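Local coordinates for hypothetical protein EF0006 (Enterococcus faecalis, PDB 2GMQ) that is of unknown function but, as a plasmid-encoded member of the PrgU-like family, may take part in the pheromone response, at residues 23-28 with 32-37. Sequence-based numbering, arbitrary orientation. Where two conformers were deposited one is given.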
ATOM      1  N   LEU A  23       2.682  -5.505 -11.313  1.00 25.38           N
ATOM      2  CA  LEU A  23       3.919  -5.845 -11.955  1.00 26.59           C
ATOM      3  C   LEU A  23       5.120  -5.542 -11.071  1.00 28.23           C
ATOM      4  O   LEU A  23       5.131  -4.512 -10.356  1.00 28.88           O
ATOM      5  CB  LEU A  23       4.081  -5.061 -13.266  1.00 26.96           C
ATOM      6  CG  LEU A  23       2.923  -5.275 -14.289  1.00 26.94           C
ATOM      7  CD1 LEU A  23       3.225  -4.280 -15.530  1.00 32.00           C
ATOM      8  CD2 LEU A  23       2.878  -6.711 -14.708  1.00 31.08           C
ATOM      9  N   THR A  24       6.100  -6.448 -11.101  1.00 26.33           N
ATOM     10  CA  THR A  24       7.410  -6.170 -10.568  1.00 26.91           C
ATOM     11  C   THR A  24       8.253  -5.798 -11.775  1.00 27.26           C
ATOM     12  O   THR A  24       8.520  -6.648 -12.605  1.00 28.56           O
ATOM     13  CB  THR A  24       7.941  -7.393  -9.802  1.00 29.53           C
ATOM     14  OG1 THR A  24       7.015  -7.666  -8.716  1.00 29.35           O
ATOM     15  CG2 THR A  24       9.317  -7.126  -9.253  1.00 30.55           C
ATOM     16  N   LEU A  25       8.747  -4.565 -11.774  1.00 27.43           N
ATOM     17  CA  LEU A  25       9.525  -4.057 -12.953  0.50 28.04           C
ATOM     18  C   LEU A  25      11.013  -4.128 -12.690  1.00 28.99           C
ATOM     19  O   LEU A  25      11.480  -3.754 -11.571  1.00 31.11           O
ATOM     20  CB  LEU A  25       9.104  -2.628 -13.309  0.50 29.20           C
ATOM     21  CG  LEU A  25       7.723  -2.474 -13.937  0.50 30.42           C
ATOM     22  CD1 LEU A  25       6.680  -2.406 -12.770  0.50 31.51           C
ATOM     23  CD2 LEU A  25       7.644  -1.259 -14.838  0.50 32.88           C
ATOM     24  N   GLN A  26      11.783  -4.626 -13.678  1.00 28.91           N
ATOM     25  CA  GLN A  26      13.203  -4.784 -13.506  1.00 29.32           C
ATOM     26  C   GLN A  26      13.841  -3.712 -14.434  1.00 29.14           C
ATOM     27  O   GLN A  26      13.747  -3.858 -15.639  1.00 25.07           O
ATOM     28  CB  GLN A  26      13.707  -6.161 -13.974  1.00 30.88           C
ATOM     29  CG  GLN A  26      15.237  -6.257 -13.727  1.00 36.77           C
ATOM     30  CD  GLN A  26      16.041  -7.329 -14.510  1.00 37.80           C
ATOM     31  OE1 GLN A  26      15.591  -7.944 -15.485  1.00 48.48           O
ATOM     32  NE2 GLN A  26      17.254  -7.531 -14.064  1.00 46.54           N
ATOM     33  N   TRP A  27      14.493  -2.736 -13.822  1.00 28.70           N
ATOM     34  CA  TRP A  27      15.170  -1.664 -14.598  1.00 28.34           C
ATOM     35  C   TRP A  27      16.642  -1.930 -14.571  1.00 28.49           C
ATOM     36  O   TRP A  27      17.207  -2.184 -13.470  1.00 27.34           O
ATOM     37  CB  TRP A  27      14.904  -0.309 -13.913  1.00 29.44           C
ATOM     38  CG  TRP A  27      13.447   0.053 -13.856  1.00 29.68           C
ATOM     39  CD1 TRP A  27      12.593  -0.138 -12.751  1.00 31.16           C
ATOM     40  CD2 TRP A  27      12.676   0.677 -14.862  1.00 31.52           C
ATOM     41  NE1 TRP A  27      11.351   0.331 -13.055  1.00 31.05           N
ATOM     42  CE2 TRP A  27      11.342   0.805 -14.356  1.00 28.49           C
ATOM     43  CE3 TRP A  27      12.974   1.142 -16.172  1.00 28.54           C
ATOM     44  CZ2 TRP A  27      10.315   1.437 -15.077  1.00 29.54           C
ATOM     45  CZ3 TRP A  27      11.952   1.725 -16.913  1.00 33.32           C
ATOM     46  CH2 TRP A  27      10.614   1.829 -16.370  1.00 32.91           C
ATOM     47  N   ARG A  28      17.279  -1.877 -15.744  1.00 28.00           N
ATOM     48  CA  ARG A  28      18.717  -2.108 -15.798  0.50 27.84           C
ATOM     49  C   ARG A  28      19.430  -1.059 -14.936  1.00 27.98           C
ATOM     50  O   ARG A  28      19.235   0.145 -15.093  1.00 29.09           O
ATOM     51  CB  ARG A  28      19.253  -2.120 -17.235  0.50 28.74           C
ATOM     52  CG  ARG A  28      20.685  -2.647 -17.353  0.50 29.41           C
ATOM     53  CD  ARG A  28      20.759  -4.141 -17.724  0.50 30.04           C
ATOM     54  NE  ARG A  28      20.217  -4.416 -19.058  0.50 34.98           N
ATOM     55  CZ  ARG A  28      19.908  -5.628 -19.530  0.50 37.52           C
ATOM     56  NH1 ARG A  28      20.071  -6.721 -18.784  0.50 38.73           N
ATOM     57  NH2 ARG A  28      19.425  -5.738 -20.767  0.50 38.88           N
ATOM     58  N   GLY A  32      17.795   2.522 -15.483  1.00 25.85           N
ATOM     59  CA  GLY A  32      18.020   2.565 -16.949  1.00 26.46           C
ATOM     60  C   GLY A  32      16.800   2.050 -17.653  1.00 27.71           C
ATOM     61  O   GLY A  32      15.641   2.381 -17.293  1.00 27.08           O
ATOM     62  N   LYS A  33      17.079   1.236 -18.664  1.00 27.85           N
ATOM     63  CA  LYS A  33      16.061   0.636 -19.544  1.00 27.49           C
ATOM     64  C   LYS A  33      15.168  -0.396 -18.774  1.00 27.50           C
ATOM     65  O   LYS A  33      15.667  -1.218 -17.942  1.00 27.19           O
ATOM     66  CB  LYS A  33      16.808  -0.185 -20.597  1.00 30.05           C
ATOM     67  CG  LYS A  33      15.974  -0.650 -21.757  1.00 34.29           C
ATOM     68  CD  LYS A  33      16.842  -1.282 -22.819  1.00 35.59           C
ATOM     69  CE  LYS A  33      16.039  -1.592 -24.146  1.00 41.07           C
ATOM     70  NZ  LYS A  33      14.924  -2.563 -24.001  1.00 41.47           N
ATOM     71  N   LEU A  34      13.889  -0.445 -19.119  1.00 27.57           N
ATOM     72  CA  LEU A  34      13.015  -1.467 -18.567  1.00 27.38           C
ATOM     73  C   LEU A  34      13.289  -2.820 -19.315  1.00 28.21           C
ATOM     74  O   LEU A  34      13.134  -2.898 -20.549  1.00 27.90           O
ATOM     75  CB  LEU A  34      11.556  -1.042 -18.733  1.00 29.33           C
ATOM     76  CG  LEU A  34      10.483  -2.100 -18.207  1.00 27.15           C
ATOM     77  CD1 LEU A  34      10.767  -2.455 -16.715  1.00 29.07           C
ATOM     78  CD2 LEU A  34       9.078  -1.546 -18.355  1.00 29.48           C
ATOM     79  N   VAL A  35      13.705  -3.837 -18.575  1.00 25.60           N
ATOM     80  CA  VAL A  35      14.217  -5.054 -19.222  1.00 26.75           C
ATOM     81  C   VAL A  35      13.050  -6.062 -19.211  1.00 26.90           C
ATOM     82  O   VAL A  35      12.768  -6.728 -20.217  1.00 29.01           O
ATOM     83  CB  VAL A  35      15.448  -5.615 -18.424  1.00 27.59           C
ATOM     84  CG1 VAL A  35      15.798  -7.071 -18.891  1.00 27.85           C
ATOM     85  CG2 VAL A  35      16.670  -4.691 -18.582  1.00 26.96           C
ATOM     86  N   LYS A  36      12.419  -6.193 -18.046  1.00 27.22           N
ATOM     87  CA  LYS A  36      11.345  -7.182 -17.959  1.00 27.69           C
ATOM     88  C   LYS A  36      10.365  -6.832 -16.820  1.00 28.18           C
ATOM     89  O   LYS A  36      10.677  -5.996 -15.962  1.00 28.53           O
ATOM     90  CB  LYS A  36      11.953  -8.588 -17.758  1.00 28.25           C
ATOM     91  CG  LYS A  36      12.631  -8.744 -16.407  1.00 30.94           C
ATOM     92  CD  LYS A  36      13.002 -10.183 -16.082  1.00 32.48           C
ATOM     93  CE  LYS A  36      14.458 -10.510 -16.391  1.00 37.08           C
ATOM     94  NZ  LYS A  36      14.798 -11.915 -15.770  1.00 39.44           N
ATOM     95  N   VAL A  37       9.149  -7.401 -16.908  1.00 26.69           N
ATOM     96  CA  VAL A  37       8.142  -7.185 -15.868  1.00 27.08           C
ATOM     97  C   VAL A  37       7.662  -8.616 -15.512  1.00 26.46           C
ATOM     98  O   VAL A  37       7.607  -9.537 -16.405  1.00 27.14           O
ATOM     99  CB  VAL A  37       6.926  -6.356 -16.328  1.00 26.69           C
ATOM    100  CG1 VAL A  37       7.379  -5.019 -16.996  1.00 26.55           C
ATOM    101  CG2 VAL A  37       6.115  -7.090 -17.359  1.00 32.03           C
TER
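Gln26 pairs through its backbone with two successive residues: its N donates to Lys36 O (2.9 Å), and its O receives Val35 N in a nearly straight bond. Val35 and Lys36 thus both stand opposite Gln26, a classic beta bulge that slips the register by one; Val35, at phi -99° and psi -48°, takes its first position. Farther along, Arg28 N reaches Lys33 O, and Gly32 N closes the turn on Arg28 O in a more bent bond. Glycine suits this place, its bare CA adding no side chain to the crowding near Arg28 O.

Apolar contacts fill the face bearing Leu25, Trp27, Leu34 and Val37. Leu34 swings its CG anti to its backbone N (chi1 178°), which brings CD1 beneath the indole: this methyl sits 4.0 Å from the centroid of the Trp27 six-membered ring, almost on the ring normal, a CH-pi contact. The same methyl meets Leu25 CB at 3.8 Å, and in one of two Leu25 conformers CG lies beside Val37 CG1. Leucine and valine methyls suit this face because they fit against one another and the ring, while Phe108 of helix 105-112 meets Trp27 edge-to-face.

On the other face Gln26 extends across Lys36, its OE1 lying against methylenes that supply the apolar side. Separately, and tentatively, one of two Arg28 conformers spreads its flat guanidinium over Val35, whose CG2 methyl lies 3.5 Å from Arg28 CZ.

Strands 23-27 and 34-39 thus form a bulged antiparallel beta hairpin at one border of a four-stranded sheet, where 34-39 pairs onward with 94-98.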